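Local coordinates for protein transcriptional regulator ComR (Streptococcus vestibularis F0396, PDB 6HU8) that regulates competence as a peptide-pheromone-responsive transcription factor of the RNPP family, probably binding DNA through its helix-turn-helix domain, at residues E95-K100 against N128-T133; D102-V107 against L121-L126; E143-L148 against L163-Y168; Q194-P197 against Y202-A205. All coordinates share one frame; numbering follows the deposited sequence.

Contact 1 of 4, residues E95-K100 against N128-T133; sequences ERVKQK and NILSFT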
loop_
_atom_site.group_PDB
_atom_site.type_symbol
_atom_site.label_atom_id
_atom_site.label_comp_id
_atom_site.label_asym_id
_atom_site.label_seq_id
_atom_site.Cartn_x
_atom_site.Cartn_y
_atom_site.Cartn_z
ATOM N N GLU A 95 17.481 0.711 12.860
ATOM C CA GLU A 95 17.290 -0.379 13.818
ATOM C C GLU A 95 15.811 -0.797 13.880
ATOM O O GLU A 95 15.482 -1.969 14.111
ATOM C CB GLU A 95 17.797 0.015 15.209
ATOM C CG GLU A 95 17.268 -0.877 16.329
ATOM C CD GLU A 95 18.335 -1.249 17.342
ATOM O OE1 GLU A 95 19.340 -0.513 17.442
ATOM O OE2 GLU A 95 18.171 -2.286 18.027
ATOM N N ARG A 96 14.925 0.172 13.665
ATOM C CA ARG A 96 13.493 -0.098 13.573
ATOM C C ARG A 96 13.177 -0.799 12.249
ATOM O O ARG A 96 12.373 -1.728 12.203
ATOM C CB ARG A 96 12.682 1.197 13.696
ATOM C CG ARG A 96 12.761 1.867 15.066
ATOM C CD ARG A 96 11.888 3.118 15.120
ATOM N NE ARG A 96 10.469 2.797 15.270
ATOM C CZ ARG A 96 9.756 3.023 16.373
ATOM N NH1 ARG A 96 10.325 3.586 17.437
ATOM N NH2 ARG A 96 8.468 2.696 16.413
ATOM N N VAL A 97 13.817 -0.339 11.178
ATOM C CA VAL A 97 13.661 -0.950 9.870
ATOM C C VAL A 97 14.002 -2.436 9.938
ATOM O O VAL A 97 13.270 -3.268 9.410
ATOM C CB VAL A 97 14.539 -0.253 8.819
ATOM C CG1 VAL A 97 14.576 -1.062 7.524
ATOM C CG2 VAL A 97 14.025 1.155 8.558
ATOM N N LYS A 98 15.088 -2.769 10.627
ATOM C CA LYS A 98 15.458 -4.166 10.814
ATOM C C LYS A 98 14.396 -4.922 11.606
ATOM O O LYS A 98 14.071 -6.067 11.290
ATOM C CB LYS A 98 16.806 -4.285 11.522
ATOM C CG LYS A 98 17.168 -5.711 11.895
ATOM C CD LYS A 98 17.666 -5.789 13.325
ATOM C CE LYS A 98 17.892 -7.225 13.776
ATOM N NZ LYS A 98 16.724 -7.772 14.524
ATOM N N GLN A 99 13.872 -4.279 12.645
ATOM C CA GLN A 99 12.827 -4.881 13.470
ATOM C C GLN A 99 11.617 -5.242 12.627
ATOM O O GLN A 99 11.068 -6.326 12.765
ATOM C CB GLN A 99 12.401 -3.937 14.592
ATOM C CG GLN A 99 13.183 -4.100 15.875
ATOM C CD GLN A 99 13.071 -2.884 16.777
ATOM O OE1 GLN A 99 12.367 -2.910 17.785
ATOM N NE2 GLN A 99 13.772 -1.810 16.418
ATOM N N LYS A 100 11.223 -4.315 11.756
ATOM C CA LYS A 100 10.056 -4.488 10.901
ATOM C C LYS A 100 10.283 -5.585 9.867
ATOM O O LYS A 100 9.389 -6.386 9.608
ATOM C CB LYS A 100 9.697 -3.168 10.203
ATOM C CG LYS A 100 8.273 -3.127 9.660
ATOM C CD LYS A 100 7.753 -1.698 9.523
ATOM C CE LYS A 100 6.377 -1.663 8.863
ATOM N NZ LYS A 100 5.811 -0.280 8.811
ATOM N N ASN A 128 10.108 -5.075 0.072
ATOM C CA ASN A 128 10.835 -4.425 -1.013
ATOM C C ASN A 128 11.082 -2.936 -0.717
ATOM O O ASN A 128 12.216 -2.475 -0.773
ATOM C CB ASN A 128 10.087 -4.600 -2.340
ATOM C CG ASN A 128 10.287 -5.994 -2.957
ATOM O OD1 ASN A 128 10.977 -6.838 -2.390
ATOM N ND2 ASN A 128 9.675 -6.233 -4.119
ATOM N N ILE A 129 10.032 -2.193 -0.383
ATOM C CA ILE A 129 10.173 -0.778 -0.050
ATOM C C ILE A 129 11.108 -0.579 1.152
ATOM O O ILE A 129 12.068 0.187 1.065
ATOM C CB ILE A 129 8.801 -0.109 0.252
ATOM C CG1 ILE A 129 7.912 -0.119 -0.993
ATOM C CG2 ILE A 129 8.990 1.330 0.750
ATOM C CD1 ILE A 129 6.506 0.379 -0.758
ATOM N N LEU A 130 10.835 -1.269 2.260
ATOM C CA LEU A 130 11.650 -1.133 3.475
ATOM C C LEU A 130 13.128 -1.434 3.254
ATOM O O LEU A 130 13.985 -0.906 3.963
ATOM C CB LEU A 130 11.135 -2.049 4.577
ATOM C CG LEU A 130 9.939 -1.585 5.407
ATOM C CD1 LEU A 130 9.330 -2.778 6.118
ATOM C CD2 LEU A 130 10.348 -0.509 6.414
ATOM N N SER A 131 13.428 -2.284 2.275
ATOM C CA SER A 131 14.805 -2.684 2.024
ATOM C C SER A 131 15.408 -1.989 0.802
ATOM O O SER A 131 16.581 -2.189 0.489
ATOM C CB SER A 131 14.883 -4.196 1.841
ATOM O OG SER A 131 14.349 -4.566 0.576
ATOM N N PHE A 132 14.600 -1.181 0.115
ATOM C CA PHE A 132 15.024 -0.471 -1.098
ATOM C C PHE A 132 15.378 -1.412 -2.242
ATOM O O PHE A 132 16.206 -1.078 -3.096
ATOM C CB PHE A 132 16.220 0.448 -0.813
ATOM C CG PHE A 132 15.860 1.712 -0.089
ATOM C CD1 PHE A 132 15.822 1.749 1.299
ATOM C CD2 PHE A 132 15.572 2.873 -0.796
ATOM C CE1 PHE A 132 15.493 2.921 1.967
ATOM C CE2 PHE A 132 15.243 4.044 -0.131
ATOM C CZ PHE A 132 15.203 4.067 1.248
ATOM N N THR A 133 14.750 -2.585 -2.260
ATOM C CA THR A 133 14.917 -3.516 -3.365
ATOM C C THR A 133 14.290 -2.943 -4.622
ATOM O O THR A 133 13.176 -2.421 -4.584
ATOM C CB THR A 133 14.282 -4.886 -3.058
ATOM O OG1 THR A 133 14.913 -5.460 -1.910
ATOM C CG2 THR A 133 14.443 -5.829 -4.241
#
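K100 lies across the end of L130, and its aliphatic chain can be followed outward from the helix. CB starts 4.1 Å from L130 CD1, CG comes closest to that methyl at 3.7 Å, CD follows at 3.9 Å, and CE is still near it before the chain moves on. One methyl thus serves four successive methylenes, because the lysine is extended beyond CG and the two side chains cross at about a right angle. The ammonium plays no part in this packing: NZ is hydrogen-bonded to the carbonyl oxygen of F88, just beyond helix 76-87. Helices 94-111 and 117-131 are consecutive in the tetratricopeptide-type domain of ComR, and this is the end of their pairing where the second helix finishes. There F132, with positive phi (64°), closes helix 117-131 in a Schellman motif. One turn before K100, V97 holds CG1 anti to its backbone N (chi1 169°), which brings that methyl 3.6 Å from the carbonyl oxygen L130 O. Between the two side chains themselves the fit is looser, V97 CG1 standing 4.4 Å from L130 CD2. L130 also packs on L101 and I104 of helix 94-111.

Contact 2 of 4, residues D102-V107 against L121-L126; sequences DLIEDV and LTLDIL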
loop_
_atom_site.group_PDB
_atom_site.type_symbol
_atom_site.label_atom_id
_atom_site.label_comp_id
_atom_site.label_asym_id
_atom_site.label_seq_id
_atom_site.Cartn_x
_atom_site.Cartn_y
_atom_site.Cartn_z
ATOM N N ASP A 102 12.217 -8.094 10.262
ATOM C CA ASP A 102 12.173 -9.349 11.004
ATOM C C ASP A 102 10.736 -9.778 11.265
ATOM O O ASP A 102 10.434 -10.972 11.266
ATOM C CB ASP A 102 12.941 -9.240 12.319
ATOM C CG ASP A 102 14.446 -9.292 12.114
ATOM O OD1 ASP A 102 14.887 -9.756 11.037
ATOM O OD2 ASP A 102 15.188 -8.876 13.030
ATOM N N LEU A 103 9.844 -8.810 11.470
ATOM C CA LEU A 103 8.443 -9.146 11.713
ATOM C C LEU A 103 7.825 -9.747 10.460
ATOM O O LEU A 103 7.099 -10.736 10.531
ATOM C CB LEU A 103 7.657 -7.920 12.157
ATOM C CG LEU A 103 8.096 -7.391 13.525
ATOM C CD1 LEU A 103 7.386 -6.087 13.852
ATOM C CD2 LEU A 103 7.856 -8.439 14.613
ATOM N N ILE A 104 8.128 -9.137 9.319
ATOM C CA ILE A 104 7.656 -9.605 8.027
ATOM C C ILE A 104 8.123 -11.019 7.776
ATOM O O ILE A 104 7.341 -11.877 7.390
ATOM C CB ILE A 104 8.156 -8.697 6.881
ATOM C CG1 ILE A 104 7.569 -7.294 7.031
ATOM C CG2 ILE A 104 7.814 -9.305 5.494
ATOM C CD1 ILE A 104 8.350 -6.239 6.307
ATOM N N GLU A 105 9.413 -11.251 7.990
ATOM C CA GLU A 105 9.992 -12.576 7.809
ATOM C C GLU A 105 9.291 -13.610 8.674
ATOM O O GLU A 105 9.005 -14.737 8.235
ATOM C CB GLU A 105 11.482 -12.543 8.130
ATOM C CG GLU A 105 12.145 -13.901 8.131
ATOM C CD GLU A 105 13.651 -13.794 8.274
ATOM O OE1 GLU A 105 14.257 -12.968 7.557
ATOM O OE2 GLU A 105 14.228 -14.524 9.108
ATOM N N ASP A 106 8.997 -13.199 9.902
ATOM C CA ASP A 106 8.358 -14.051 10.887
ATOM C C ASP A 106 6.950 -14.458 10.425
ATOM O O ASP A 106 6.606 -15.643 10.392
ATOM C CB ASP A 106 8.314 -13.314 12.231
ATOM C CG ASP A 106 8.014 -14.230 13.395
ATOM O OD1 ASP A 106 7.945 -15.462 13.185
ATOM O OD2 ASP A 106 7.853 -13.710 14.524
ATOM N N VAL A 107 6.147 -13.460 10.067
ATOM C CA VAL A 107 4.789 -13.692 9.589
ATOM C C VAL A 107 4.785 -14.578 8.349
ATOM O O VAL A 107 3.984 -15.504 8.252
ATOM C CB VAL A 107 4.068 -12.375 9.249
ATOM C CG1 VAL A 107 2.695 -12.666 8.669
ATOM C CG2 VAL A 107 3.958 -11.480 10.484
ATOM N N LEU A 121 1.554 -10.736 -1.554
ATOM C CA LEU A 121 2.094 -9.529 -2.206
ATOM C C LEU A 121 2.285 -8.395 -1.203
ATOM O O LEU A 121 3.265 -7.646 -1.268
ATOM C CB LEU A 121 1.188 -9.047 -3.339
ATOM C CG LEU A 121 1.672 -7.719 -3.967
ATOM C CD1 LEU A 121 2.946 -7.956 -4.770
ATOM C CD2 LEU A 121 0.597 -7.079 -4.839
ATOM N N THR A 122 1.344 -8.260 -0.271
ATOM C CA THR A 122 1.465 -7.242 0.765
ATOM C C THR A 122 2.785 -7.396 1.511
ATOM O O THR A 122 3.467 -6.400 1.806
ATOM C CB THR A 122 0.282 -7.298 1.761
ATOM O OG1 THR A 122 -0.844 -6.615 1.187
ATOM C CG2 THR A 122 0.646 -6.612 3.066
ATOM N N LEU A 123 3.161 -8.641 1.797
ATOM C CA LEU A 123 4.407 -8.891 2.509
ATOM C C LEU A 123 5.608 -8.523 1.635
ATOM O O LEU A 123 6.550 -7.890 2.100
ATOM C CB LEU A 123 4.484 -10.347 2.956
ATOM C CG LEU A 123 3.414 -10.742 3.986
ATOM C CD1 LEU A 123 3.537 -12.211 4.410
ATOM C CD2 LEU A 123 3.464 -9.820 5.200
ATOM N N ASP A 124 5.562 -8.922 0.365
ATOM C CA ASP A 124 6.620 -8.584 -0.578
ATOM C C ASP A 124 6.796 -7.064 -0.724
ATOM O O ASP A 124 7.926 -6.578 -0.780
ATOM C CB ASP A 124 6.329 -9.201 -1.947
ATOM C CG ASP A 124 6.678 -10.681 -2.015
ATOM O OD1 ASP A 124 7.604 -11.126 -1.300
ATOM O OD2 ASP A 124 6.033 -11.395 -2.805
ATOM N N ILE A 125 5.684 -6.329 -0.806
ATOM C CA ILE A 125 5.728 -4.874 -0.982
ATOM C C ILE A 125 6.397 -4.176 0.198
ATOM O O ILE A 125 7.307 -3.373 0.015
ATOM C CB ILE A 125 4.318 -4.265 -1.161
ATOM C CG1 ILE A 125 3.744 -4.613 -2.530
ATOM C CG2 ILE A 125 4.351 -2.735 -0.979
ATOM C CD1 ILE A 125 2.299 -4.165 -2.700
ATOM N N LEU A 126 5.928 -4.466 1.405
ATOM C CA LEU A 126 6.538 -3.926 2.609
ATOM C C LEU A 126 8.029 -4.219 2.645
ATOM O O LEU A 126 8.839 -3.348 2.971
ATOM C CB LEU A 126 5.866 -4.507 3.858
ATOM C CG LEU A 126 4.429 -4.056 4.097
ATOM C CD1 LEU A 126 3.783 -4.908 5.171
ATOM C CD2 LEU A 126 4.415 -2.587 4.491
#
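Two torsions place the branches of I104 against helix 117-131. With chi1 at -64°, CG2 lies anti to the backbone N and CG1 anti to the carbonyl carbon; chi2 near 159° then extends CD1 along the interface. The two ends of the isoleucine therefore serve different residues. CG2 rests 3.9 Å from the backbone oxygen L123 O and 4.3 Å from L123 CB, while CD1 comes to 3.9 Å from L126 CB, touching the leucine at the root of its side chain. One turn further along helix 94-111, V107 CG1 meets L123 CD1 more loosely, at 4.4 Å. The local axes run nearly antiparallel, 158° between their directions and 10.3 Å apart at closest approach, as in the helical hairpins from which tetratricopeptide-type domains are built. Helix 76-87 packs along one side of the pair, where L85 is touched by both I104 and L126, and V107 packs on Y78 and M81. The far side of helix 117-131 is also covered, with L121 packed on helix 139-152 and I125 on Y168. Chiefly aliphatic carbon touches across this pair, with some backbone of L123 and L126, implying that shape and burial, not directional bonds, hold the helices.

Contact 3 of 4, residues E143-L148 against L163-Y168; sequences EIYEDL and LLVIDY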
loop_
_atom_site.group_PDB
_atom_site.type_symbol
_atom_site.label_atom_id
_atom_site.label_comp_id
_atom_site.label_asym_id
_atom_site.label_seq_id
_atom_site.Cartn_x
_atom_site.Cartn_y
_atom_site.Cartn_z
ATOM N N GLU A 143 4.707 -9.094 -11.784
ATOM C CA GLU A 143 3.609 -9.689 -12.553
ATOM C C GLU A 143 2.321 -9.736 -11.719
ATOM O O GLU A 143 1.222 -9.482 -12.222
ATOM C CB GLU A 143 4.010 -11.096 -13.027
ATOM C CG GLU A 143 2.995 -11.808 -13.910
ATOM C CD GLU A 143 3.402 -13.252 -14.262
ATOM O OE1 GLU A 143 4.130 -13.887 -13.469
ATOM O OE2 GLU A 143 2.993 -13.760 -15.329
ATOM N N ILE A 144 2.460 -10.083 -10.443
ATOM C CA ILE A 144 1.330 -10.116 -9.522
ATOM C C ILE A 144 0.859 -8.696 -9.190
ATOM O O ILE A 144 -0.339 -8.391 -9.248
ATOM C CB ILE A 144 1.701 -10.896 -8.225
ATOM C CG1 ILE A 144 1.794 -12.392 -8.530
ATOM C CG2 ILE A 144 0.697 -10.614 -7.083
ATOM C CD1 ILE A 144 2.725 -13.166 -7.616
ATOM N N TYR A 145 1.801 -7.814 -8.875
ATOM C CA TYR A 145 1.453 -6.436 -8.583
ATOM C C TYR A 145 0.703 -5.834 -9.767
ATOM O O TYR A 145 -0.257 -5.085 -9.585
ATOM C CB TYR A 145 2.710 -5.609 -8.265
ATOM C CG TYR A 145 2.583 -4.154 -8.628
ATOM C CD1 TYR A 145 2.000 -3.234 -7.744
ATOM C CD2 TYR A 145 3.071 -3.686 -9.844
ATOM C CE1 TYR A 145 1.890 -1.890 -8.086
ATOM C CE2 TYR A 145 2.960 -2.362 -10.196
ATOM C CZ TYR A 145 2.379 -1.471 -9.328
ATOM O OH TYR A 145 2.297 -0.158 -9.724
ATOM N N GLU A 146 1.126 -6.185 -10.975
ATOM C CA GLU A 146 0.557 -5.552 -12.168
ATOM C C GLU A 146 -0.959 -5.750 -12.239
ATOM O O GLU A 146 -1.697 -4.793 -12.450
ATOM C CB GLU A 146 1.213 -6.074 -13.448
ATOM C CG GLU A 146 0.759 -5.307 -14.674
ATOM C CD GLU A 146 1.475 -5.725 -15.963
ATOM O OE1 GLU A 146 1.255 -6.861 -16.426
ATOM O OE2 GLU A 146 2.253 -4.912 -16.513
ATOM N N ASP A 147 -1.435 -6.977 -12.040
ATOM C CA ASP A 147 -2.870 -7.204 -12.184
ATOM C C ASP A 147 -3.652 -6.668 -10.986
ATOM O O ASP A 147 -4.739 -6.109 -11.153
ATOM C CB ASP A 147 -3.166 -8.692 -12.431
ATOM C CG ASP A 147 -2.872 -9.109 -13.874
ATOM O OD1 ASP A 147 -2.555 -8.209 -14.691
ATOM O OD2 ASP A 147 -2.977 -10.312 -14.200
ATOM N N LEU A 148 -3.110 -6.808 -9.780
ATOM C CA LEU A 148 -3.776 -6.219 -8.606
ATOM C C LEU A 148 -3.862 -4.683 -8.719
ATOM O O LEU A 148 -4.874 -4.095 -8.341
ATOM C CB LEU A 148 -3.065 -6.636 -7.310
ATOM C CG LEU A 148 -3.272 -8.129 -7.015
ATOM C CD1 LEU A 148 -2.354 -8.641 -5.905
ATOM C CD2 LEU A 148 -4.724 -8.399 -6.643
ATOM N N LEU A 163 -4.247 0.003 -0.422
ATOM C CA LEU A 163 -3.380 1.132 -0.083
ATOM C C LEU A 163 -1.920 0.747 -0.194
ATOM O O LEU A 163 -1.089 1.568 -0.578
ATOM C CB LEU A 163 -3.675 1.648 1.326
ATOM C CG LEU A 163 -5.014 2.367 1.493
ATOM C CD1 LEU A 163 -5.122 2.889 2.901
ATOM C CD2 LEU A 163 -5.173 3.503 0.497
ATOM N N LEU A 164 -1.601 -0.506 0.114
ATOM C CA LEU A 164 -0.215 -0.941 0.028
ATOM C C LEU A 164 0.202 -1.188 -1.432
ATOM O O LEU A 164 1.339 -0.914 -1.803
ATOM C CB LEU A 164 0.009 -2.181 0.894
ATOM C CG LEU A 164 -0.104 -1.859 2.395
ATOM C CD1 LEU A 164 -0.029 -3.113 3.249
ATOM C CD2 LEU A 164 0.957 -0.878 2.828
ATOM N N VAL A 165 -0.702 -1.714 -2.254
ATOM C CA VAL A 165 -0.424 -1.810 -3.686
ATOM C C VAL A 165 -0.147 -0.402 -4.224
ATOM O O VAL A 165 0.778 -0.174 -5.015
ATOM C CB VAL A 165 -1.604 -2.451 -4.458
ATOM C CG1 VAL A 165 -1.384 -2.333 -5.959
ATOM C CG2 VAL A 165 -1.807 -3.920 -4.033
ATOM N N ILE A 166 -0.966 0.543 -3.788
ATOM C CA ILE A 166 -0.825 1.932 -4.220
ATOM C C ILE A 166 0.508 2.504 -3.724
ATOM O O ILE A 166 1.134 3.325 -4.397
ATOM C CB ILE A 166 -2.010 2.797 -3.721
ATOM C CG1 ILE A 166 -3.286 2.401 -4.462
ATOM C CG2 ILE A 166 -1.724 4.298 -3.921
ATOM C CD1 ILE A 166 -4.535 3.110 -3.980
ATOM N N ASP A 167 0.959 2.053 -2.560
ATOM C CA ASP A 167 2.291 2.423 -2.096
ATOM C C ASP A 167 3.370 1.921 -3.080
ATOM O O ASP A 167 4.285 2.674 -3.453
ATOM C CB ASP A 167 2.531 1.862 -0.694
ATOM C CG ASP A 167 3.471 2.714 0.122
ATOM O OD1 ASP A 167 4.016 3.703 -0.423
ATOM O OD2 ASP A 167 3.657 2.387 1.311
ATOM N N TYR A 168 3.249 0.665 -3.516
ATOM C CA TYR A 168 4.221 0.076 -4.447
ATOM C C TYR A 168 4.215 0.825 -5.780
ATOM O O TYR A 168 5.264 0.993 -6.431
ATOM C CB TYR A 168 3.924 -1.409 -4.680
ATOM C CG TYR A 168 5.128 -2.249 -5.052
ATOM C CD1 TYR A 168 6.341 -2.101 -4.380
ATOM C CD2 TYR A 168 5.047 -3.213 -6.059
ATOM C CE1 TYR A 168 7.441 -2.880 -4.710
ATOM C CE2 TYR A 168 6.137 -4.003 -6.391
ATOM C CZ TYR A 168 7.330 -3.830 -5.719
ATOM O OH TYR A 168 8.406 -4.616 -6.046
#
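Y168 turns its edge to the face of Y145 in a T-shaped pair, the ring planes at 84° and the centroids 5.2 Å apart. The atom at the front of that edge is Y168 CD2, which sits over Y145 CD1 at 3.5 Å and is only slightly farther from Y145 CG. With chi1 at 151°, Y145 has CG roughly anti to its backbone N, which sends the ring toward helix 160-173. H172 extends the cluster by stacking on Y145 and meeting Y168 edge to face. The phenol oxygen of Y168 points beyond the pair and is hydrogen-bonded to N128 ND2. Helices 139-152 and 160-173 are consecutive members of the tetratricopeptide-type helical array, but their local axes are steeply crossed, at 118°, and 10.4 Å apart at closest approach. Aliphatic packing comes second. V165 CG1 lies 3.9 Å from Y145 CE1, and V165 CG2 reaches L148 CB at 4.4 Å, so the valine sits between two residues one turn apart. The third kind sets a ring edge against a carbonyl: V165 O lies in the plane of the Y145 ring, 3.7 Å from Y145 CE1. L148 also packs on E118 and L121 of helix 117-131.

Contact 4 of 4, residues Q194-P197 against Y202-A205; sequences QNIP and YNIA
P197 and N203 meet where the loop between helices 181-192 and 200-219 folds back on the first turn of the second helix, a connection between consecutive helices of the tetratricopeptide-type domain of ComR. Hydrogen bonding comes first. N203 ND2 donates to the carbonyl oxygen P197 O at 3.0 Å with an N-H...O angle of 157°; the acceptor lies close to the asparagine's amide plane, while the donor is tilted 20° from the carbonyl plane. The same amide nitrogen is bonded to S240 OG, so N203 links the loop to the end of helix 226-240 as well. Y202 OH and Q194 OE1 are 3.5 Å apart, but each has its partner in the neighbouring loop: F158 O for the hydroxyl, F158 N for the amide oxygen. Q194 NE2 is bonded to R190 O and K156 O, which fixes the amide at both of its ends. Apolar packing follows. The P197 and Y202 side chains cross at about a right angle, with P197 CG 3.5 Å from Y202 CD2. Y202 CG stands anti to the backbone N (chi1 -178°), which carries the ring out from the helix toward the loop. Last come contacts between carbon and oxygen: I196 CG2 lies 3.8 Å from N203 OD1, and P197 CD approaches that amide oxygen to 3.2 Å.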
loop_
_atom_site.group_PDB
_atom_site.type_symbol
_atom_site.label_atom_id
_atom_site.label_comp_id
_atom_site.label_asym_id
_atom_site.label_seq_id
_atom_site.Cartn_x
_atom_site.Cartn_y
_atom_site.Cartn_z
ATOM N N GLN A 194 -10.784 9.023 0.320
ATOM C CA GLN A 194 -11.021 7.897 1.221
ATOM C C GLN A 194 -11.517 8.382 2.571
ATOM O O GLN A 194 -11.003 9.365 3.128
ATOM C CB GLN A 194 -9.749 7.054 1.395
ATOM C CG GLN A 194 -9.284 6.372 0.109
ATOM C CD GLN A 194 -10.378 5.540 -0.536
ATOM O OE1 GLN A 194 -10.852 4.568 0.048
ATOM N NE2 GLN A 194 -10.791 5.926 -1.739
ATOM N N ASN A 195 -12.530 7.702 3.091
ATOM C CA ASN A 195 -12.970 7.962 4.446
ATOM C C ASN A 195 -11.813 7.691 5.393
ATOM O O ASN A 195 -10.964 6.848 5.107
ATOM C CB ASN A 195 -14.184 7.103 4.815
ATOM C CG ASN A 195 -14.554 7.229 6.288
ATOM O OD1 ASN A 195 -14.886 8.319 6.768
ATOM N ND2 ASN A 195 -14.481 6.118 7.017
ATOM N N ILE A 196 -11.763 8.420 6.504
ATOM C CA ILE A 196 -10.755 8.185 7.521
ATOM C C ILE A 196 -11.422 7.488 8.712
ATOM O O ILE A 196 -12.199 8.100 9.435
ATOM C CB ILE A 196 -10.075 9.503 7.963
ATOM C CG1 ILE A 196 -9.577 10.280 6.740
ATOM C CG2 ILE A 196 -8.936 9.215 8.932
ATOM C CD1 ILE A 196 -8.901 11.607 7.080
ATOM N N PRO A 197 -11.129 6.191 8.904
ATOM C CA PRO A 197 -11.781 5.368 9.927
ATOM C C PRO A 197 -11.041 5.347 11.257
ATOM O O PRO A 197 -9.947 5.905 11.358
ATOM C CB PRO A 197 -11.755 3.976 9.299
ATOM C CG PRO A 197 -10.435 3.964 8.564
ATOM C CD PRO A 197 -10.227 5.386 8.057
ATOM N N TYR A 202 -4.906 0.967 9.082
ATOM C CA TYR A 202 -5.392 1.525 7.825
ATOM C C TYR A 202 -4.889 2.954 7.657
ATOM O O TYR A 202 -4.421 3.359 6.573
ATOM C CB TYR A 202 -6.926 1.491 7.768
ATOM C CG TYR A 202 -7.490 2.019 6.458
ATOM C CD1 TYR A 202 -7.692 1.174 5.371
ATOM C CD2 TYR A 202 -7.810 3.362 6.307
ATOM C CE1 TYR A 202 -8.207 1.652 4.180
ATOM C CE2 TYR A 202 -8.317 3.846 5.120
ATOM C CZ TYR A 202 -8.512 2.990 4.060
ATOM O OH TYR A 202 -9.012 3.473 2.868
ATOM N N ASN A 203 -4.977 3.724 8.736
ATOM C CA ASN A 203 -4.578 5.121 8.681
ATOM C C ASN A 203 -3.077 5.268 8.483
ATOM O O ASN A 203 -2.631 6.230 7.867
ATOM C CB ASN A 203 -5.020 5.856 9.937
ATOM C CG ASN A 203 -6.518 6.011 10.009
ATOM O OD1 ASN A 203 -7.214 5.832 9.012
ATOM N ND2 ASN A 203 -7.027 6.337 11.185
ATOM N N ILE A 204 -2.291 4.320 8.983
ATOM C CA ILE A 204 -0.852 4.391 8.743
ATOM C C ILE A 204 -0.540 4.136 7.260
ATOM O O ILE A 204 0.290 4.829 6.674
ATOM C CB ILE A 204 -0.086 3.409 9.630
ATOM C CG1 ILE A 204 -0.130 3.918 11.075
ATOM C CG2 ILE A 204 1.348 3.317 9.203
ATOM C CD1 ILE A 204 0.787 3.190 12.037
ATOM N N ALA A 205 -1.207 3.155 6.653
ATOM C CA ALA A 205 -1.008 2.891 5.233
ATOM C C ALA A 205 -1.480 4.085 4.430
ATOM O O ALA A 205 -0.826 4.499 3.477
ATOM C CB ALA A 205 -1.743 1.608 4.793
#

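Overall arrangement
Contacts 2 and 3 are buried, whereas contacts 1 and 4 are only partly so. Contacts 1 and 2 join the same pair, helices 94-111 and 117-131; both are aliphatic, but at the partly buried end a lysine supplies part of the carbon while its ammonium is hydrogen-bonded outside the contact. Contact 3 joins the next two helices and packs against the far side of helix 117-131, where T122 meets L164 beside contact 2 and I129 meets D167 beside contact 1. Its aromatic edge-to-face pair has no counterpart in the others. Contact 4 closes a loop onto its own helix and alone has a hydrogen bond between its segments; L163 connects it to contact 3 through Y202 and A205.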